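Local coordinates for SusD superfamily protein (Bacteroides thetaiotaomicron, PDB 3MCX), which is of unknown function but, as a zinc-binding member of the SusD family at the outer membrane, probably takes part in binding glycans for uptake, at residues K220-A225 with E375-Y380; D227-N232 with S357-N362; N362-G367 with D404-E409. All coordinates share one frame; numbering follows the deposited sequence. Where two conformers were deposited one is given.

Contact 1 of 3, residues K220-A225 with E375-Y380. With ZN (zinc ion), chain C.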
ATOM      1  N   LYS A 220     -18.590   8.765  -0.488  1.00  7.58           N
ATOM      2  CA  LYS A 220     -18.429   7.415  -1.057  0.50  7.72           C
ATOM      3  C   LYS A 220     -17.431   6.587  -0.258  1.00  7.78           C
ATOM      4  O   LYS A 220     -17.619   5.381  -0.066  1.00  7.22           O
ATOM      5  CB  LYS A 220     -18.007   7.474  -2.526  0.50  7.68           C
ATOM      6  CG  LYS A 220     -19.048   8.132  -3.411  0.50  9.40           C
ATOM      7  CD  LYS A 220     -18.502   8.437  -4.771  0.50 11.02           C
ATOM      8  CE  LYS A 220     -19.604   8.867  -5.680  0.50 12.76           C
ATOM      9  NZ  LYS A 220     -20.646   7.800  -5.800  0.50 14.94           N
ATOM     10  N   ALA A 221     -16.335   7.220   0.180  1.00  7.39           N
ATOM     11  CA  ALA A 221     -15.361   6.538   1.023  1.00  6.58           C
ATOM     12  C   ALA A 221     -16.019   6.081   2.318  1.00  6.70           C
ATOM     13  O   ALA A 221     -15.774   4.945   2.795  1.00  7.53           O
ATOM     14  CB  ALA A 221     -14.143   7.443   1.310  1.00  7.20           C
ATOM     15  N   TYR A 222     -16.795   6.973   2.910  1.00  6.82           N
ATOM     16  CA  TYR A 222     -17.485   6.672   4.165  1.00  6.94           C
ATOM     17  C   TYR A 222     -18.472   5.524   4.007  1.00  7.39           C
ATOM     18  O   TYR A 222     -18.560   4.644   4.875  1.00  7.04           O
ATOM     19  CB  TYR A 222     -18.215   7.920   4.711  1.00  6.76           C
ATOM     20  CG  TYR A 222     -18.605   7.828   6.171  1.00  7.09           C
ATOM     21  CD1 TYR A 222     -17.662   8.089   7.169  1.00  6.54           C
ATOM     22  CD2 TYR A 222     -19.881   7.482   6.557  1.00  7.47           C
ATOM     23  CE1 TYR A 222     -17.988   8.001   8.504  1.00  7.55           C
ATOM     24  CE2 TYR A 222     -20.228   7.412   7.907  1.00  6.54           C
ATOM     25  CZ  TYR A 222     -19.250   7.652   8.866  1.00  6.76           C
ATOM     26  OH  TYR A 222     -19.567   7.583  10.210  1.00  8.82           O
ATOM     27  N   ASP A 223     -19.248   5.560   2.931  1.00  7.23           N
ATOM     28  CA  ASP A 223     -20.208   4.487   2.680  1.00  7.32           C
ATOM     29  C   ASP A 223     -19.511   3.125   2.525  1.00  7.55           C
ATOM     30  O   ASP A 223     -19.953   2.136   3.130  1.00  7.88           O
ATOM     31  CB  ASP A 223     -21.110   4.825   1.486  1.00  7.51           C
ATOM     32  CG  ASP A 223     -22.067   5.984   1.782  1.00 10.46           C
ATOM     33  OD1 ASP A 223     -22.321   6.281   2.950  1.00 14.85           O
ATOM     34  OD2 ASP A 223     -22.499   6.618   0.820  1.00 17.69           O
ATOM     35  N   ALA A 224     -18.424   3.075   1.763  1.00  7.55           N
ATOM     36  CA  ALA A 224     -17.704   1.816   1.575  1.00  6.78           C
ATOM     37  C   ALA A 224     -17.102   1.330   2.876  1.00  7.26           C
ATOM     38  O   ALA A 224     -17.204   0.139   3.213  1.00  7.46           O
ATOM     39  CB  ALA A 224     -16.626   1.944   0.500  1.00  7.29           C
ATOM     40  N   ALA A 225     -16.427   2.229   3.611  1.00  7.12           N
ATOM     41  CA  ALA A 225     -15.760   1.837   4.857  1.00  6.63           C
ATOM     42  C   ALA A 225     -16.795   1.374   5.870  1.00  7.04           C
ATOM     43  O   ALA A 225     -16.614   0.355   6.511  1.00  7.11           O
ATOM     44  CB  ALA A 225     -14.912   2.997   5.420  1.00  7.17           C
ATOM     45  N   GLU A 375     -19.997  12.466  14.968  1.00  8.37           N
ATOM     46  CA  GLU A 375     -19.907  11.671  16.189  1.00  8.46           C
ATOM     47  C   GLU A 375     -19.577  10.209  15.888  1.00  7.59           C
ATOM     48  O   GLU A 375     -18.732   9.605  16.538  1.00  7.89           O
ATOM     49  CB  GLU A 375     -21.203  11.753  16.996  1.00  9.04           C
ATOM     50  CG  GLU A 375     -21.011  11.194  18.355  1.00 12.00           C
ATOM     51  CD  GLU A 375     -22.206  11.257  19.233  1.00 15.42           C
ATOM     52  OE1 GLU A 375     -23.316  11.644  18.789  1.00 18.00           O
ATOM     53  OE2 GLU A 375     -22.005  10.908  20.411  1.00 16.39           O
ATOM     54  N   GLU A 376     -20.215   9.650  14.874  1.00  7.45           N
ATOM     55  CA  GLU A 376     -19.934   8.275  14.457  1.00  7.65           C
ATOM     56  C   GLU A 376     -18.478   8.130  14.010  1.00  7.45           C
ATOM     57  O   GLU A 376     -17.774   7.174  14.375  1.00  7.77           O
ATOM     58  CB  GLU A 376     -20.925   7.842  13.356  1.00  7.78           C
ATOM     59  CG  GLU A 376     -20.824   6.386  12.986  1.00  7.08           C
ATOM     60  CD  GLU A 376     -21.872   5.963  11.990  1.00  8.47           C
ATOM     61  OE1 GLU A 376     -21.782   6.399  10.827  1.00  8.11           O
ATOM     62  OE2 GLU A 376     -22.777   5.188  12.386  1.00 10.29           O
ATOM     63  N   ALA A 377     -18.026   9.069  13.185  1.00  7.12           N
ATOM     64  CA  ALA A 377     -16.643   9.101  12.706  1.00  7.05           C
ATOM     65  C   ALA A 377     -15.596   9.189  13.834  1.00  6.43           C
ATOM     66  O   ALA A 377     -14.561   8.470  13.822  1.00  7.24           O
ATOM     67  CB  ALA A 377     -16.472  10.273  11.720  1.00  7.05           C
ATOM     68  N   GLN A 378     -15.874  10.058  14.804  1.00  6.85           N
ATOM     69  CA  GLN A 378     -15.025  10.231  15.973  1.00  7.29           C
ATOM     70  C   GLN A 378     -14.944   8.908  16.755  1.00  6.39           C
ATOM     71  O   GLN A 378     -13.868   8.492  17.209  1.00  5.83           O
ATOM     72  CB  GLN A 378     -15.600  11.421  16.753  1.00  8.76           C
ATOM     73  CG  GLN A 378     -15.566  11.407  18.193  1.00 12.47           C
ATOM     74  CD  GLN A 378     -16.432  12.533  18.749  1.00 16.45           C
ATOM     75  OE1 GLN A 378     -16.851  13.435  18.015  1.00 20.96           O
ATOM     76  NE2 GLN A 378     -16.695  12.481  20.022  1.00 19.89           N
ATOM     77  N   GLY A 379     -16.064   8.204  16.813  1.00  6.82           N
ATOM     78  CA  GLY A 379     -16.123   6.888  17.455  1.00  6.93           C
ATOM     79  C   GLY A 379     -15.180   5.912  16.802  1.00  7.24           C
ATOM     80  O   GLY A 379     -14.533   5.118  17.480  1.00  7.56           O
ATOM     81  N   TYR A 380     -15.087   5.959  15.471  1.00  6.58           N
ATOM     82  CA  TYR A 380     -14.208   5.022  14.775  1.00  6.46           C
ATOM     83  C   TYR A 380     -12.737   5.303  15.057  1.00  6.81           C
ATOM     84  O   TYR A 380     -11.920   4.374  15.182  1.00  7.46           O
ATOM     85  CB  TYR A 380     -14.470   5.015  13.263  1.00  6.57           C
ATOM     86  CG  TYR A 380     -15.855   4.541  12.875  1.00  5.65           C
ATOM     87  CD1 TYR A 380     -16.473   3.472  13.537  1.00  7.83           C
ATOM     88  CD2 TYR A 380     -16.554   5.152  11.831  1.00  6.11           C
ATOM     89  CE1 TYR A 380     -17.743   3.037  13.165  1.00  7.38           C
ATOM     90  CE2 TYR A 380     -17.808   4.711  11.454  1.00  7.33           C
ATOM     91  CZ  TYR A 380     -18.397   3.659  12.113  1.00  7.37           C
ATOM     92  OH  TYR A 380     -19.660   3.220  11.734  1.00  8.63           O
TER
HETATM   93 ZN    ZN C   2     -23.475  10.733  21.640  0.60 24.22          ZN
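Tyr222 reaches across from helix 218-231 to meet Glu376 on helix 374-385, within the helical, TPR-like part of the SusD fold. The axes of segments 220-225 and 375-380 come no nearer than 13.0 Å, so the long tyrosine side chain does most of the bridging. With CG anti to the backbone N (chi1 -163°), its ring spans the gap and brings the hydroxyl to the second helix. There Tyr222 OH donates a hydrogen bond of 2.6 Å to Glu376 OE1. That oxygen lies at the edge of the ring, in its plane, and uses the lone pair turned away from OE2. Ring and carboxylate planes are 25° apart. The other oxygen, Glu376 OE2, forms a salt bridge with Lys230, also from helix 218-231. These two bonds grip both ends of the carboxylate and restrict its rotation. Ala377 supplies an apolar touch, its CB lying 4.2 Å from Tyr222 CE1. Tyr380 crosses Tyr222 at about a right angle, with Tyr380 CE2 3.6 Å from Tyr222 OH. Lys370 makes a cation-pi contact with the Tyr222 ring. Cutting the Tyr222 side chain back to an alanine is likely to leave Glu376 OE1 without its donor and to open a gap beside Ala377 and Tyr380. Next to Glu376 in sequence, Glu375 points away from helix 218-231, and its OE2 binds a zinc ion at 1.9 Å.

Contact 2 of 3, residues D227-N232 with S357-N362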
ATOM      1  N   ASP A 227     -19.793   0.162   5.362  1.00  7.31           N
ATOM      2  CA  ASP A 227     -20.332  -1.133   4.960  1.00  7.32           C
ATOM      3  C   ASP A 227     -19.479  -2.238   5.588  1.00  6.32           C
ATOM      4  O   ASP A 227     -20.030  -3.118   6.265  1.00  6.26           O
ATOM      5  CB  ASP A 227     -20.349  -1.245   3.438  1.00  7.75           C
ATOM      6  CG  ASP A 227     -21.037  -2.504   2.913  1.00  8.57           C
ATOM      7  OD1 ASP A 227     -21.733  -3.222   3.646  1.00 10.20           O
ATOM      8  OD2 ASP A 227     -20.881  -2.745   1.705  1.00  9.16           O
ATOM      9  N   VAL A 228     -18.160  -2.148   5.445  1.00  6.17           N
ATOM     10  CA  VAL A 228     -17.275  -3.161   6.043  1.00  6.86           C
ATOM     11  C   VAL A 228     -17.415  -3.200   7.572  1.00  7.18           C
ATOM     12  O   VAL A 228     -17.566  -4.263   8.174  1.00  8.37           O
ATOM     13  CB  VAL A 228     -15.811  -2.939   5.645  1.00  6.90           C
ATOM     14  CG1 VAL A 228     -14.904  -4.000   6.342  1.00  6.98           C
ATOM     15  CG2 VAL A 228     -15.673  -2.962   4.095  1.00  7.40           C
ATOM     16  N   ILE A 229     -17.355  -2.026   8.202  1.00  7.62           N
ATOM     17  CA  ILE A 229     -17.374  -1.914   9.660  1.00  7.35           C
ATOM     18  C   ILE A 229     -18.666  -2.468  10.237  1.00  6.82           C
ATOM     19  O   ILE A 229     -18.632  -3.264  11.186  1.00  8.02           O
ATOM     20  CB  ILE A 229     -17.203  -0.457  10.075  1.00  6.69           C
ATOM     21  CG1 ILE A 229     -15.802   0.038   9.745  1.00  7.84           C
ATOM     22  CG2 ILE A 229     -17.498  -0.259  11.614  1.00  6.38           C
ATOM     23  CD1 ILE A 229     -15.673   1.570   9.783  1.00  8.25           C
ATOM     24  N   LYS A 230     -19.798  -2.071   9.656  1.00  7.21           N
ATOM     25  CA  LYS A 230     -21.118  -2.392  10.214  0.50  7.22           C
ATOM     26  C   LYS A 230     -21.645  -3.767   9.821  1.00  7.62           C
ATOM     27  O   LYS A 230     -22.387  -4.387  10.585  1.00  7.64           O
ATOM     28  CB  LYS A 230     -22.161  -1.349   9.778  0.50  7.45           C
ATOM     29  CG  LYS A 230     -21.985   0.037  10.397  0.50  7.28           C
ATOM     30  CD  LYS A 230     -22.756   1.106   9.613  0.50  6.91           C
ATOM     31  CE  LYS A 230     -22.660   2.494  10.246  0.50  6.31           C
ATOM     32  NZ  LYS A 230     -23.102   2.532  11.675  0.50  4.78           N
ATOM     33  N   ASN A 231     -21.297  -4.223   8.616  1.00  6.95           N
ATOM     34  CA  ASN A 231     -21.995  -5.363   8.033  1.00  7.94           C
ATOM     35  C   ASN A 231     -21.200  -6.632   7.810  1.00  7.59           C
ATOM     36  O   ASN A 231     -21.756  -7.623   7.316  1.00  8.01           O
ATOM     37  CB  ASN A 231     -22.604  -4.916   6.699  1.00  7.73           C
ATOM     38  CG  ASN A 231     -23.569  -3.749   6.853  1.00  9.22           C
ATOM     39  OD1 ASN A 231     -24.337  -3.678   7.825  1.00 10.72           O
ATOM     40  ND2 ASN A 231     -23.531  -2.819   5.887  1.00  8.03           N
ATOM     41  N   ASN A 232     -19.930  -6.657   8.201  1.00  7.63           N
ATOM     42  CA  ASN A 232     -19.109  -7.829   7.881  1.00  7.85           C
ATOM     43  C   ASN A 232     -19.555  -9.121   8.586  1.00  8.29           C
ATOM     44  O   ASN A 232     -19.129 -10.216   8.195  1.00  8.39           O
ATOM     45  CB  ASN A 232     -17.619  -7.525   8.076  1.00  7.51           C
ATOM     46  CG  ASN A 232     -17.209  -7.470   9.521  1.00  8.96           C
ATOM     47  OD1 ASN A 232     -17.088  -8.519  10.194  1.00  9.43           O
ATOM     48  ND2 ASN A 232     -16.939  -6.249  10.013  1.00  9.49           N
ATOM     49  N   SER A 357      -8.081  -1.990  10.599  1.00  7.09           N
ATOM     50  CA  SER A 357      -7.723  -0.698  11.219  1.00  7.24           C
ATOM     51  C   SER A 357      -7.718   0.433  10.175  1.00  7.37           C
ATOM     52  O   SER A 357      -8.148   1.565  10.484  1.00  7.90           O
ATOM     53  CB  SER A 357      -6.356  -0.721  11.915  1.00  7.19           C
ATOM     54  OG  SER A 357      -6.390  -1.417  13.147  1.00  8.52           O
ATOM     55  N   GLU A 358      -7.247   0.144   8.955  1.00  7.89           N
ATOM     56  CA  GLU A 358      -7.212   1.186   7.923  1.00  7.71           C
ATOM     57  C   GLU A 358      -8.630   1.612   7.586  1.00  7.42           C
ATOM     58  O   GLU A 358      -8.885   2.790   7.338  1.00  7.79           O
ATOM     59  CB  GLU A 358      -6.485   0.743   6.650  1.00  7.84           C
ATOM     60  CG  GLU A 358      -6.516   1.811   5.582  1.00  8.71           C
ATOM     61  CD  GLU A 358      -5.918   1.395   4.260  1.00  9.81           C
ATOM     62  OE1 GLU A 358      -5.141   0.434   4.246  1.00  9.04           O
ATOM     63  OE2 GLU A 358      -6.248   2.013   3.229  1.00 10.19           O
ATOM     64  N   VAL A 359      -9.532   0.646   7.554  1.00  7.42           N
ATOM     65  CA  VAL A 359     -10.924   0.908   7.187  1.00  7.45           C
ATOM     66  C   VAL A 359     -11.569   1.842   8.224  1.00  7.23           C
ATOM     67  O   VAL A 359     -12.257   2.790   7.866  1.00  7.01           O
ATOM     68  CB  VAL A 359     -11.739  -0.404   7.017  1.00  7.36           C
ATOM     69  CG1 VAL A 359     -13.196  -0.091   6.748  1.00  7.79           C
ATOM     70  CG2 VAL A 359     -11.155  -1.270   5.893  1.00  8.18           C
ATOM     71  N   TYR A 360     -11.350   1.579   9.511  1.00  6.83           N
ATOM     72  CA  TYR A 360     -11.848   2.470  10.565  1.00  6.71           C
ATOM     73  C   TYR A 360     -11.250   3.879  10.422  1.00  7.10           C
ATOM     74  O   TYR A 360     -11.966   4.864  10.588  1.00  7.26           O
ATOM     75  CB  TYR A 360     -11.545   1.893  11.963  1.00  6.54           C
ATOM     76  CG  TYR A 360     -12.533   0.878  12.490  1.00  6.72           C
ATOM     77  CD1 TYR A 360     -12.632  -0.406  11.951  1.00  5.93           C
ATOM     78  CD2 TYR A 360     -13.383   1.216  13.528  1.00  7.58           C
ATOM     79  CE1 TYR A 360     -13.552  -1.309  12.451  1.00  6.38           C
ATOM     80  CE2 TYR A 360     -14.298   0.321  14.045  1.00  6.92           C
ATOM     81  CZ  TYR A 360     -14.400  -0.941  13.487  1.00  5.59           C
ATOM     82  OH  TYR A 360     -15.358  -1.809  14.025  1.00  7.45           O
ATOM     83  N   LEU A 361      -9.959   3.963  10.142  1.00  6.83           N
ATOM     84  CA  LEU A 361      -9.274   5.253   9.981  1.00  7.91           C
ATOM     85  C   LEU A 361      -9.774   6.012   8.742  1.00  7.53           C
ATOM     86  O   LEU A 361      -9.974   7.222   8.793  1.00  8.13           O
ATOM     87  CB  LEU A 361      -7.745   5.062  10.007  1.00  7.16           C
ATOM     88  CG  LEU A 361      -7.206   4.661  11.387  1.00  8.12           C
ATOM     89  CD1 LEU A 361      -5.833   3.994  11.236  1.00  8.74           C
ATOM     90  CD2 LEU A 361      -7.237   5.870  12.395  1.00  9.45           C
ATOM     91  N   ASN A 362     -10.022   5.278   7.668  1.00  7.27           N
ATOM     92  CA  ASN A 362     -10.620   5.845   6.443  1.00  6.77           C
ATOM     93  C   ASN A 362     -11.980   6.416   6.740  1.00  6.90           C
ATOM     94  O   ASN A 362     -12.307   7.513   6.297  1.00  6.87           O
ATOM     95  CB  ASN A 362     -10.753   4.777   5.340  1.00  7.09           C
ATOM     96  CG  ASN A 362      -9.427   4.383   4.715  1.00  7.62           C
ATOM     97  OD1 ASN A 362      -8.387   4.980   4.984  1.00  8.21           O
ATOM     98  ND2 ASN A 362      -9.460   3.328   3.852  1.00  7.86           N
TER
HETATM   99  O   HOH W   1     -16.101  -3.818  12.352  1.00  9.31           O
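The ring of Tyr360 carries Ile229 on one face. Ile229 CG1 lies 3.7 Å above the ring plane, shifted toward the rim, and makes a CH-pi contact 21° off the ring normal. On the same face, nearer the hydroxyl end, Ile229 CG2 comes to 3.7 Å from Tyr360 CZ. Both branches of the isoleucine therefore bear on one ring. Its chi1 of -68° places CG2 anti to the backbone N and CG1 beside it, which sets the two branches side by side over that face, CG1 near Tyr360 CE1 and CG2 near CZ. At the hydroxyl end a water links the helices. It donates to Ile229 O at 2.8 Å and is hydrogen-bonded to Tyr360 OH at 2.7 Å. Ile229 thus meets Tyr360 twice, through its side chain and, by way of the water, through its carbonyl.

Deeper in the contact Val359 replaces the aromatic surface. Val359 CG1 sits 4.0 Å from Ile229 CG1 and also touches Val228 CB, so one methyl packs against two neighbouring residues of helix 218-231. On that helix, Asn232 ND2 returns to Val228 O at 2.8 Å, adding a side-chain bond to that carbonyl. Asn231 ND2 gives a nearly straight bond to Asp227 OD1, which lies in the amide plane and is met on its anti side, somewhat out of the carboxylate plane. Asp383, a zinc ligand, lies close beside Tyr360. Segments 227-231 and 357-362 cross at 112°, their axes 9.9 Å apart at closest approach. This is close apolar helix-on-helix packing within the helical, TPR-like part of the SusD fold.

Contact 3 of 3, residues N362-G367 with D404-E409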
ATOM      1  N   ASN A 362     -10.022   5.278   7.668  1.00  7.27           N
ATOM      2  CA  ASN A 362     -10.620   5.845   6.443  1.00  6.77           C
ATOM      3  C   ASN A 362     -11.980   6.416   6.740  1.00  6.90           C
ATOM      4  O   ASN A 362     -12.307   7.513   6.297  1.00  6.87           O
ATOM      5  CB  ASN A 362     -10.753   4.777   5.340  1.00  7.09           C
ATOM      6  CG  ASN A 362      -9.427   4.383   4.715  1.00  7.62           C
ATOM      7  OD1 ASN A 362      -8.387   4.980   4.984  1.00  8.21           O
ATOM      8  ND2 ASN A 362      -9.460   3.328   3.852  1.00  7.86           N
ATOM      9  N   ALA A 363     -12.803   5.681   7.491  1.00  6.71           N
ATOM     10  CA  ALA A 363     -14.103   6.224   7.902  1.00  6.78           C
ATOM     11  C   ALA A 363     -13.965   7.489   8.758  1.00  6.62           C
ATOM     12  O   ALA A 363     -14.715   8.448   8.581  1.00  6.39           O
ATOM     13  CB  ALA A 363     -14.946   5.138   8.647  1.00  6.77           C
ATOM     14  N   ALA A 364     -13.052   7.469   9.723  1.00  6.75           N
ATOM     15  CA  ALA A 364     -12.883   8.618  10.588  1.00  6.64           C
ATOM     16  C   ALA A 364     -12.495   9.866   9.783  1.00  6.41           C
ATOM     17  O   ALA A 364     -13.096  10.926   9.985  1.00  5.88           O
ATOM     18  CB  ALA A 364     -11.851   8.339  11.663  1.00  7.36           C
ATOM     19  N   GLU A 365     -11.543   9.704   8.877  1.00  7.01           N
ATOM     20  CA  GLU A 365     -11.043  10.814   8.055  1.00  7.10           C
ATOM     21  C   GLU A 365     -12.150  11.283   7.076  1.00  7.10           C
ATOM     22  O   GLU A 365     -12.408  12.474   6.966  1.00  7.42           O
ATOM     23  CB  GLU A 365      -9.778  10.426   7.307  1.00  7.37           C
ATOM     24  CG  GLU A 365      -9.130  11.556   6.520  1.00  8.42           C
ATOM     25  CD  GLU A 365      -7.860  11.146   5.820  1.00  8.93           C
ATOM     26  OE1 GLU A 365      -7.287  10.061   6.115  1.00  8.13           O
ATOM     27  OE2 GLU A 365      -7.437  11.924   4.919  1.00 10.32           O
ATOM     28  N   ALA A 366     -12.822  10.344   6.412  1.00  7.26           N
ATOM     29  CA  ALA A 366     -13.877  10.703   5.475  1.00  7.17           C
ATOM     30  C   ALA A 366     -15.016  11.429   6.186  1.00  7.99           C
ATOM     31  O   ALA A 366     -15.572  12.386   5.651  1.00  7.97           O
ATOM     32  CB  ALA A 366     -14.397   9.473   4.740  1.00  7.75           C
ATOM     33  N   GLY A 367     -15.356  10.997   7.401  1.00  7.95           N
ATOM     34  CA  GLY A 367     -16.420  11.631   8.156  1.00  7.52           C
ATOM     35  C   GLY A 367     -16.086  13.070   8.537  1.00  7.34           C
ATOM     36  O   GLY A 367     -16.871  13.996   8.348  1.00  7.87           O
ATOM     37  N   ASP A 404      -5.401  16.554  12.077  1.00  7.66           N
ATOM     38  CA  ASP A 404      -4.044  16.225  12.501  1.00  8.18           C
ATOM     39  C   ASP A 404      -4.073  15.044  13.455  1.00  7.14           C
ATOM     40  O   ASP A 404      -3.214  14.172  13.387  1.00  6.92           O
ATOM     41  CB  ASP A 404      -3.379  17.418  13.188  1.00  8.18           C
ATOM     42  CG  ASP A 404      -1.918  17.141  13.532  1.00 11.16           C
ATOM     43  OD1 ASP A 404      -1.141  16.821  12.611  1.00 14.72           O
ATOM     44  OD2 ASP A 404      -1.583  17.224  14.728  1.00 12.79           O
ATOM     45  N   ARG A 405      -5.055  15.010  14.353  1.00  6.77           N
ATOM     46  CA  ARG A 405      -5.128  13.861  15.262  1.00  7.12           C
ATOM     47  C   ARG A 405      -5.371  12.532  14.556  1.00  6.97           C
ATOM     48  O   ARG A 405      -4.770  11.507  14.912  1.00  7.07           O
ATOM     49  CB  ARG A 405      -6.144  14.097  16.351  1.00  8.07           C
ATOM     50  CG  ARG A 405      -6.080  13.046  17.466  1.00 10.19           C
ATOM     51  CD  ARG A 405      -4.752  13.127  18.210  1.00 11.52           C
ATOM     52  NE  ARG A 405      -4.597  12.111  19.246  1.00 11.84           N
ATOM     53  CZ  ARG A 405      -4.214  10.851  19.033  1.00 12.35           C
ATOM     54  NH1 ARG A 405      -4.039  10.368  17.795  1.00  9.87           N
ATOM     55  NH2 ARG A 405      -4.114  10.041  20.093  1.00 12.87           N
ATOM     56  N   ILE A 406      -6.196  12.530  13.514  1.00  5.88           N
ATOM     57  CA  ILE A 406      -6.410  11.349  12.711  1.00  6.10           C
ATOM     58  C   ILE A 406      -5.130  10.941  11.970  1.00  6.59           C
ATOM     59  O   ILE A 406      -4.738   9.764  11.942  1.00  6.61           O
ATOM     60  CB  ILE A 406      -7.533  11.560  11.672  1.00  6.48           C
ATOM     61  CG1 ILE A 406      -8.873  11.834  12.363  1.00  6.69           C
ATOM     62  CG2 ILE A 406      -7.641  10.333  10.773  1.00  7.63           C
ATOM     63  CD1 ILE A 406      -9.953  12.301  11.353  1.00  7.19           C
ATOM     64  N   LEU A 407      -4.480  11.928  11.360  1.00  6.74           N
ATOM     65  CA  LEU A 407      -3.278  11.657  10.581  1.00  6.90           C
ATOM     66  C   LEU A 407      -2.122  11.145  11.448  1.00  6.51           C
ATOM     67  O   LEU A 407      -1.384  10.261  11.006  1.00  6.62           O
ATOM     68  CB  LEU A 407      -2.902  12.907   9.751  1.00  6.28           C
ATOM     69  CG  LEU A 407      -3.959  13.302   8.703  1.00  7.21           C
ATOM     70  CD1 LEU A 407      -3.391  14.472   7.835  1.00  8.70           C
ATOM     71  CD2 LEU A 407      -4.383  12.160   7.781  1.00  8.72           C
ATOM     72  N   LYS A 408      -1.973  11.706  12.659  1.00  6.88           N
ATOM     73  CA  LYS A 408      -1.055  11.119  13.643  1.00  6.80           C
ATOM     74  C   LYS A 408      -1.378   9.664  13.946  1.00  6.89           C
ATOM     75  O   LYS A 408      -0.480   8.824  13.962  1.00  6.79           O
ATOM     76  CB  LYS A 408      -1.046  11.901  14.948  1.00  7.05           C
ATOM     77  CG  LYS A 408      -0.299  13.238  14.913  1.00  8.70           C
ATOM     78  CD  LYS A 408      -0.199  13.842  16.309  1.00 11.55           C
ATOM     79  CE  LYS A 408       0.711  15.051  16.414  1.00 13.32           C
ATOM     80  NZ  LYS A 408       0.902  15.503  17.840  1.00 11.58           N
ATOM     81  N   GLU A 409      -2.637   9.340  14.183  1.00  6.26           N
ATOM     82  CA  GLU A 409      -3.000   7.963  14.482  1.00  6.90           C
ATOM     83  C   GLU A 409      -2.702   7.049  13.316  1.00  7.46           C
ATOM     84  O   GLU A 409      -2.219   5.913  13.511  1.00  7.21           O
ATOM     85  CB  GLU A 409      -4.479   7.871  14.874  1.00  6.51           C
ATOM     86  CG  GLU A 409      -4.818   6.600  15.637  1.00  7.62           C
ATOM     87  CD  GLU A 409      -4.089   6.490  16.945  1.00  7.93           C
ATOM     88  OE1 GLU A 409      -3.669   7.512  17.525  1.00  8.08           O
ATOM     89  OE2 GLU A 409      -3.966   5.341  17.413  1.00  8.69           O
TER
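Ile406 packs the end of its side chain against the backbone of helix 356-370. Its CD1 lies 3.7 Å from Ala364 O and 3.8 Å from Glu365 CA. The same methyl is 4.4 Å from Ala364 CB, a looser touch. The other branch, Ile406 CG2, meets Glu365 CB at 4.1 Å. A chi1 of -63° turns CG1, with CD1 beyond it, toward Ala364 and leaves CG2 against Glu365. The small Ala364 lets CD1 come down on its own carbonyl oxygen and on Glu365 CA.

Segments 362-367 and 404-409 run nearly antiparallel (162°), with axes 10.1 Å apart at closest approach. Helix 374-385 comes between their two helices in the chain. All three helices belong to the helical, TPR-like part of the SusD fold. Leu407 meets Glu365 obliquely, with Leu407 CD2 4.0 Å from Glu365 OE1. This methyl lies over a face of the carboxylate and is no polar partner. The charge is answered outside the two segments. Glu365 OE2 forms a salt bridge with Arg426 and a hydrogen bond with Asn427, while OE1 has a weak, long ion pair with Arg410. The glutamate is buried, so these partners probably stabilise its negative form.

On helix 403-414 a second pair ties one turn to the next. Arg405 NH1 forms a salt bridge with Glu409 OE1 at 2.9 Å, close to straight at 165°. The oxygen lies near the guanidinium plane and uses its anti lone pair. Glu409 OE2 is taken up by Arg309, so each carboxylate oxygen has an arginine of its own.

How the contacts relate
All three contacts join helices of one TPR-like bundle on the same side of the chain's centre. Contacts 1 and 2 share helix 218-231, and contacts 2 and 3 share helix 356-370 and Asn362. Contact 3 is fully buried. Contact 1 is mostly buried, with Glu376 at its partly exposed rim, and contact 2 is partly buried. The chemistry differs too. Contact 1 spans its wide gap by a polar bond, and contact 2 combines apolar packing with a bridging water. No hydrogen bond crosses contact 3, where isoleucine and leucine methyls meet backbone and a carboxylate paired with residues beyond it. Tyr380 of contact 1 packs on Ile229 of contact 2, and Ala363 packs on both.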